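Local coordinates for chitin oligosaccahride binding protein NagB1 (Paenibacillus sp. FPU-7, PDB 7EHP), which binds short chitin oligosaccharides (N,N'-diacetylchitobiose and N,N',N''-triacetylchitotriose) as a bacterial extracellular solute-binding protein, probably for their uptake, at residues D145-A150 / F155-F160; D208-L211 / Y215-E218. All blocks are in the same frame, centred on the assembly; numbering follows the deposited sequence.

Contact 1: D145-A150 / F155-F160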
loop_
_atom_site.group_PDB
_atom_site.type_symbol
_atom_site.label_atom_id
_atom_site.label_comp_id
_atom_site.label_asym_id
_atom_site.label_seq_id
_atom_site.Cartn_x
_atom_site.Cartn_y
_atom_site.Cartn_z
ATOM N N ASP A 145 -4.660 22.457 14.482
ATOM C CA ASP A 145 -3.937 22.958 15.652
ATOM C C ASP A 145 -2.586 22.258 15.813
ATOM O O ASP A 145 -1.553 22.907 16.026
ATOM C CB ASP A 145 -4.819 22.759 16.890
ATOM C CG ASP A 145 -4.177 23.249 18.157
ATOM O OD1 ASP A 145 -3.875 24.461 18.249
ATOM O OD2 ASP A 145 -3.964 22.403 19.060
ATOM N N VAL A 146 -2.578 20.924 15.706
ATOM C CA VAL A 146 -1.339 20.155 15.821
ATOM C C VAL A 146 -0.345 20.601 14.760
ATOM O O VAL A 146 0.824 20.880 15.053
ATOM C CB VAL A 146 -1.643 18.649 15.708
ATOM C CG1 VAL A 146 -0.360 17.840 15.477
ATOM C CG2 VAL A 146 -2.374 18.173 16.945
ATOM N N ALA A 147 -0.812 20.705 13.510
ATOM C CA ALA A 147 0.058 21.070 12.398
ATOM C C ALA A 147 0.600 22.486 12.553
ATOM O O ALA A 147 1.791 22.736 12.297
ATOM C CB ALA A 147 -0.712 20.926 11.084
ATOM N N ALA A 148 -0.262 23.428 12.961
ATOM C CA ALA A 148 0.169 24.812 13.177
ATOM C C ALA A 148 1.218 24.915 14.283
ATOM O O ALA A 148 2.210 25.640 14.140
ATOM C CB ALA A 148 -1.036 25.688 13.511
ATOM N N LYS A 149 1.016 24.198 15.393
ATOM C CA LYS A 149 2.006 24.197 16.472
ATOM C C LYS A 149 3.289 23.497 16.048
ATOM O O LYS A 149 4.390 23.969 16.359
ATOM C CB LYS A 149 1.425 23.530 17.721
ATOM C CG LYS A 149 0.213 24.264 18.296
ATOM C CD LYS A 149 -0.148 23.798 19.690
ATOM C CE LYS A 149 -1.219 24.712 20.284
ATOM N NZ LYS A 149 -2.123 23.972 21.203
ATOM N N ALA A 150 3.171 22.367 15.345
ATOM C CA ALA A 150 4.366 21.682 14.866
ATOM C C ALA A 150 5.201 22.615 14.006
ATOM O O ALA A 150 6.417 22.742 14.200
ATOM C CB ALA A 150 3.980 20.421 14.081
ATOM N N PHE A 155 9.045 22.121 13.209
ATOM C CA PHE A 155 8.822 20.771 12.704
ATOM C C PHE A 155 8.033 20.817 11.405
ATOM O O PHE A 155 7.165 21.672 11.226
ATOM C CB PHE A 155 8.080 19.930 13.740
ATOM C CG PHE A 155 8.867 19.713 14.999
ATOM C CD1 PHE A 155 9.913 18.807 15.025
ATOM C CD2 PHE A 155 8.589 20.441 16.138
ATOM C CE1 PHE A 155 10.654 18.612 16.179
ATOM C CE2 PHE A 155 9.328 20.251 17.296
ATOM C CZ PHE A 155 10.358 19.333 17.318
ATOM N N VAL A 156 8.366 19.923 10.486
ATOM C CA VAL A 156 7.467 19.673 9.359
ATOM C C VAL A 156 6.232 18.962 9.896
ATOM O O VAL A 156 6.374 17.968 10.624
ATOM C CB VAL A 156 8.176 18.830 8.287
ATOM C CG1 VAL A 156 7.202 18.384 7.208
ATOM C CG2 VAL A 156 9.321 19.607 7.671
ATOM N N PRO A 157 5.018 19.443 9.635
ATOM C CA PRO A 157 3.841 18.723 10.139
ATOM C C PRO A 157 3.735 17.306 9.568
ATOM O O PRO A 157 3.690 16.334 10.331
ATOM C CB PRO A 157 2.679 19.610 9.690
ATOM C CG PRO A 157 3.309 20.998 9.706
ATOM C CD PRO A 157 4.640 20.735 9.040
ATOM N N PHE A 158 3.697 17.171 8.243
ATOM C CA PHE A 158 3.598 15.871 7.584
ATOM C C PHE A 158 4.840 15.681 6.724
ATOM O O PHE A 158 4.976 16.342 5.687
ATOM C CB PHE A 158 2.345 15.763 6.698
ATOM C CG PHE A 158 1.065 15.524 7.441
ATOM C CD1 PHE A 158 0.739 14.264 7.899
ATOM C CD2 PHE A 158 0.148 16.559 7.619
ATOM C CE1 PHE A 158 -0.449 14.044 8.586
ATOM C CE2 PHE A 158 -1.056 16.346 8.284
ATOM C CZ PHE A 158 -1.354 15.088 8.768
ATOM N N ALA A 159 5.738 14.784 7.142
ATOM C CA ALA A 159 6.789 14.319 6.241
ATOM C C ALA A 159 6.141 13.789 4.970
ATOM O O ALA A 159 5.158 13.040 5.033
ATOM C CB ALA A 159 7.624 13.217 6.910
ATOM N N PHE A 160 6.691 14.172 3.813
ATOM C CA PHE A 160 5.959 13.982 2.559
ATOM C C PHE A 160 6.913 14.087 1.371
ATOM O O PHE A 160 7.676 15.045 1.256
ATOM C CB PHE A 160 4.807 15.019 2.463
ATOM C CG PHE A 160 3.984 14.921 1.209
ATOM C CD1 PHE A 160 3.253 13.775 0.926
ATOM C CD2 PHE A 160 3.898 15.990 0.333
ATOM C CE1 PHE A 160 2.481 13.682 -0.223
ATOM C CE2 PHE A 160 3.126 15.907 -0.823
ATOM C CZ PHE A 160 2.415 14.741 -1.101
#
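P157 lays the CB-CG side of its ring alongside the last turns of helix 140-152. Its CB sits 3.9 Å from CB of A147, while its CG lies 3.5 Å from the backbone O of A147. The methyl of A150, one turn further on, meets the same proline more loosely, at 4.5 Å between A150 CB and P157 CG. With only methyl groups at A147 and A150, the chain after the turn lies close to the helix.

F155 meets the helix differently. Its CB is 4.1 Å from A150 CB and only 3.3 Å from A150 O. Because CG stands beside the backbone N (chi1 -64°), the ring turns one edge to that carbonyl, with CD2 3.7 Å from A150 O, and then leads off to I128 and Q131 of helix 126-132. The same oxygen accepts the hydrogen bond from F155 N (2.9 Å), bent to 146° at the hydrogen and tilted out of the carbonyl plane, so the A150 carbonyl accepts the N-H and has the ring edge close beside it.

The bond from F155 N back five residues to A150 O is the 6→1 bond of a Schellman-like helix end. From there the chain passes into strand 156-159, an alpha-to-beta connection in the layered alpha/beta architecture of solute-binding proteins.

Contact 2: D208-L211 / Y215-E218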
loop_
_atom_site.group_PDB
_atom_site.type_symbol
_atom_site.label_atom_id
_atom_site.label_comp_id
_atom_site.label_asym_id
_atom_site.label_seq_id
_atom_site.Cartn_x
_atom_site.Cartn_y
_atom_site.Cartn_z
ATOM N N ASP A 208 -5.483 20.202 -0.632
ATOM C CA ASP A 208 -4.884 21.441 -1.121
ATOM C C ASP A 208 -4.649 22.436 0.014
ATOM O O ASP A 208 -3.658 23.175 0.007
ATOM C CB ASP A 208 -5.781 22.059 -2.200
ATOM C CG ASP A 208 -5.025 22.996 -3.145
ATOM O OD1 ASP A 208 -3.793 22.860 -3.308
ATOM O OD2 ASP A 208 -5.679 23.873 -3.736
ATOM N N THR A 209 -5.552 22.469 1.004
ATOM C CA THR A 209 -5.337 23.330 2.167
ATOM C C THR A 209 -4.047 22.942 2.882
ATOM O O THR A 209 -3.268 23.803 3.296
ATOM C CB THR A 209 -6.552 23.253 3.117
ATOM O OG1 THR A 209 -7.663 23.986 2.571
ATOM C CG2 THR A 209 -6.224 23.820 4.495
ATOM N N LEU A 210 -3.793 21.642 3.015
ATOM C CA LEU A 210 -2.535 21.191 3.605
ATOM C C LEU A 210 -1.350 21.673 2.783
ATOM O O LEU A 210 -0.308 22.055 3.336
ATOM C CB LEU A 210 -2.533 19.660 3.702
ATOM C CG LEU A 210 -3.549 19.028 4.651
ATOM C CD1 LEU A 210 -3.292 17.518 4.723
ATOM C CD2 LEU A 210 -3.488 19.635 6.035
ATOM N N LEU A 211 -1.495 21.666 1.458
ATOM C CA LEU A 211 -0.453 22.204 0.594
ATOM C C LEU A 211 -0.296 23.705 0.813
ATOM O O LEU A 211 0.825 24.199 1.006
ATOM C CB LEU A 211 -0.787 21.883 -0.869
ATOM C CG LEU A 211 -0.712 20.402 -1.317
ATOM C CD1 LEU A 211 -1.269 20.203 -2.745
ATOM C CD2 LEU A 211 0.731 19.877 -1.245
ATOM N N TYR A 215 1.638 22.345 5.472
ATOM C CA TYR A 215 1.543 21.246 6.426
ATOM C C TYR A 215 2.008 19.932 5.805
ATOM O O TYR A 215 2.617 19.098 6.481
ATOM C CB TYR A 215 0.108 21.120 6.930
ATOM C CG TYR A 215 -0.347 22.296 7.769
ATOM C CD1 TYR A 215 0.553 23.258 8.190
ATOM C CD2 TYR A 215 -1.676 22.420 8.162
ATOM C CE1 TYR A 215 0.153 24.323 8.966
ATOM C CE2 TYR A 215 -2.084 23.482 8.945
ATOM C CZ TYR A 215 -1.159 24.430 9.345
ATOM O OH TYR A 215 -1.555 25.492 10.121
ATOM N N LEU A 216 1.706 19.724 4.530
ATOM C CA LEU A 216 2.420 18.737 3.742
ATOM C C LEU A 216 3.772 19.328 3.372
ATOM O O LEU A 216 3.843 20.473 2.916
ATOM C CB LEU A 216 1.624 18.386 2.491
ATOM C CG LEU A 216 0.494 17.394 2.752
ATOM C CD1 LEU A 216 -0.503 17.370 1.594
ATOM C CD2 LEU A 216 1.083 15.991 2.982
ATOM N N GLN A 217 4.835 18.561 3.588
ATOM C CA GLN A 217 6.201 19.055 3.446
ATOM C C GLN A 217 6.441 19.779 2.126
ATOM O O GLN A 217 6.231 19.220 1.045
ATOM C CB GLN A 217 7.166 17.887 3.578
ATOM C CG GLN A 217 8.600 18.248 3.294
ATOM C CD GLN A 217 9.544 17.310 3.987
ATOM O OE1 GLN A 217 9.218 16.144 4.217
ATOM N NE2 GLN A 217 10.724 17.802 4.328
ATOM N N GLU A 218 6.907 21.019 2.218
ATOM C CA GLU A 218 7.169 21.813 1.026
ATOM C C GLU A 218 8.399 21.303 0.284
ATOM O O GLU A 218 9.327 20.753 0.879
ATOM C CB GLU A 218 7.371 23.277 1.401
ATOM C CG GLU A 218 6.129 23.936 1.945
ATOM C CD GLU A 218 6.435 25.310 2.493
ATOM O OE1 GLU A 218 6.558 25.447 3.734
ATOM O OE2 GLU A 218 6.592 26.234 1.667
HETATM O O HOH W 1 3.520 22.153 0.801
#
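L216 rests its CD1 methyl against two leucines of the preceding helix 198-213, 3.7 Å from CB of L210 and 4.0 Å from CD2 of L211. This apolar centre lies at the C-terminal end of the helix, where the 6→1 backbone bond from Y215 N to L210 O, as in a Schellman motif, ends the helix. M171 of helix 165-180 touches both L210 and L216, and L372 of helix 359-373 lies against L211.

Beside this cluster, the L210 and Y215 side chains cross at about a right angle. CD2 of L210 lies in the plane of the tyrosine ring, at its edge, 3.9 Å from Y215 CD2. The chi1 of Y215, -67° with CG opposite the carbonyl carbon, carries the ring away from the helix end, toward M144 and A148 of helix 140-152.

Outward from the side chains, L210 O gathers two backbone N-H groups. Y215 N donates in the carbonyl plane over 2.9 Å, and L216 N adds a weaker but straighter bond. The polar edge is completed by a water, which donates a 2.7 Å hydrogen bond to L216 O. The same water donates a weak bond to L211 O, with 3.4 Å between the water O and L211 O.

From the N terminus, helix 140-152 comes first, and contact 1 closes the short loop that leads from it into strand 156-159. Helices 165-180 and 184-190 follow before helix 198-213 ends in contact 2, so the two closures come in series, neither nested nor crossed. They nevertheless adjoin in space, their centres about 9 Å apart. F158 probably forms hydrogen bonds with contact 2 through both its backbone N and O: F158 N with Y215 O (2.8 Å) and F158 O with Q217 N (3.1 Å). The Y215 ring also packs on A147. These bonds and the ring packing tie the ends of helices 140-152 and 198-213 together beside strand 156-159, which pairs with strand 237-243.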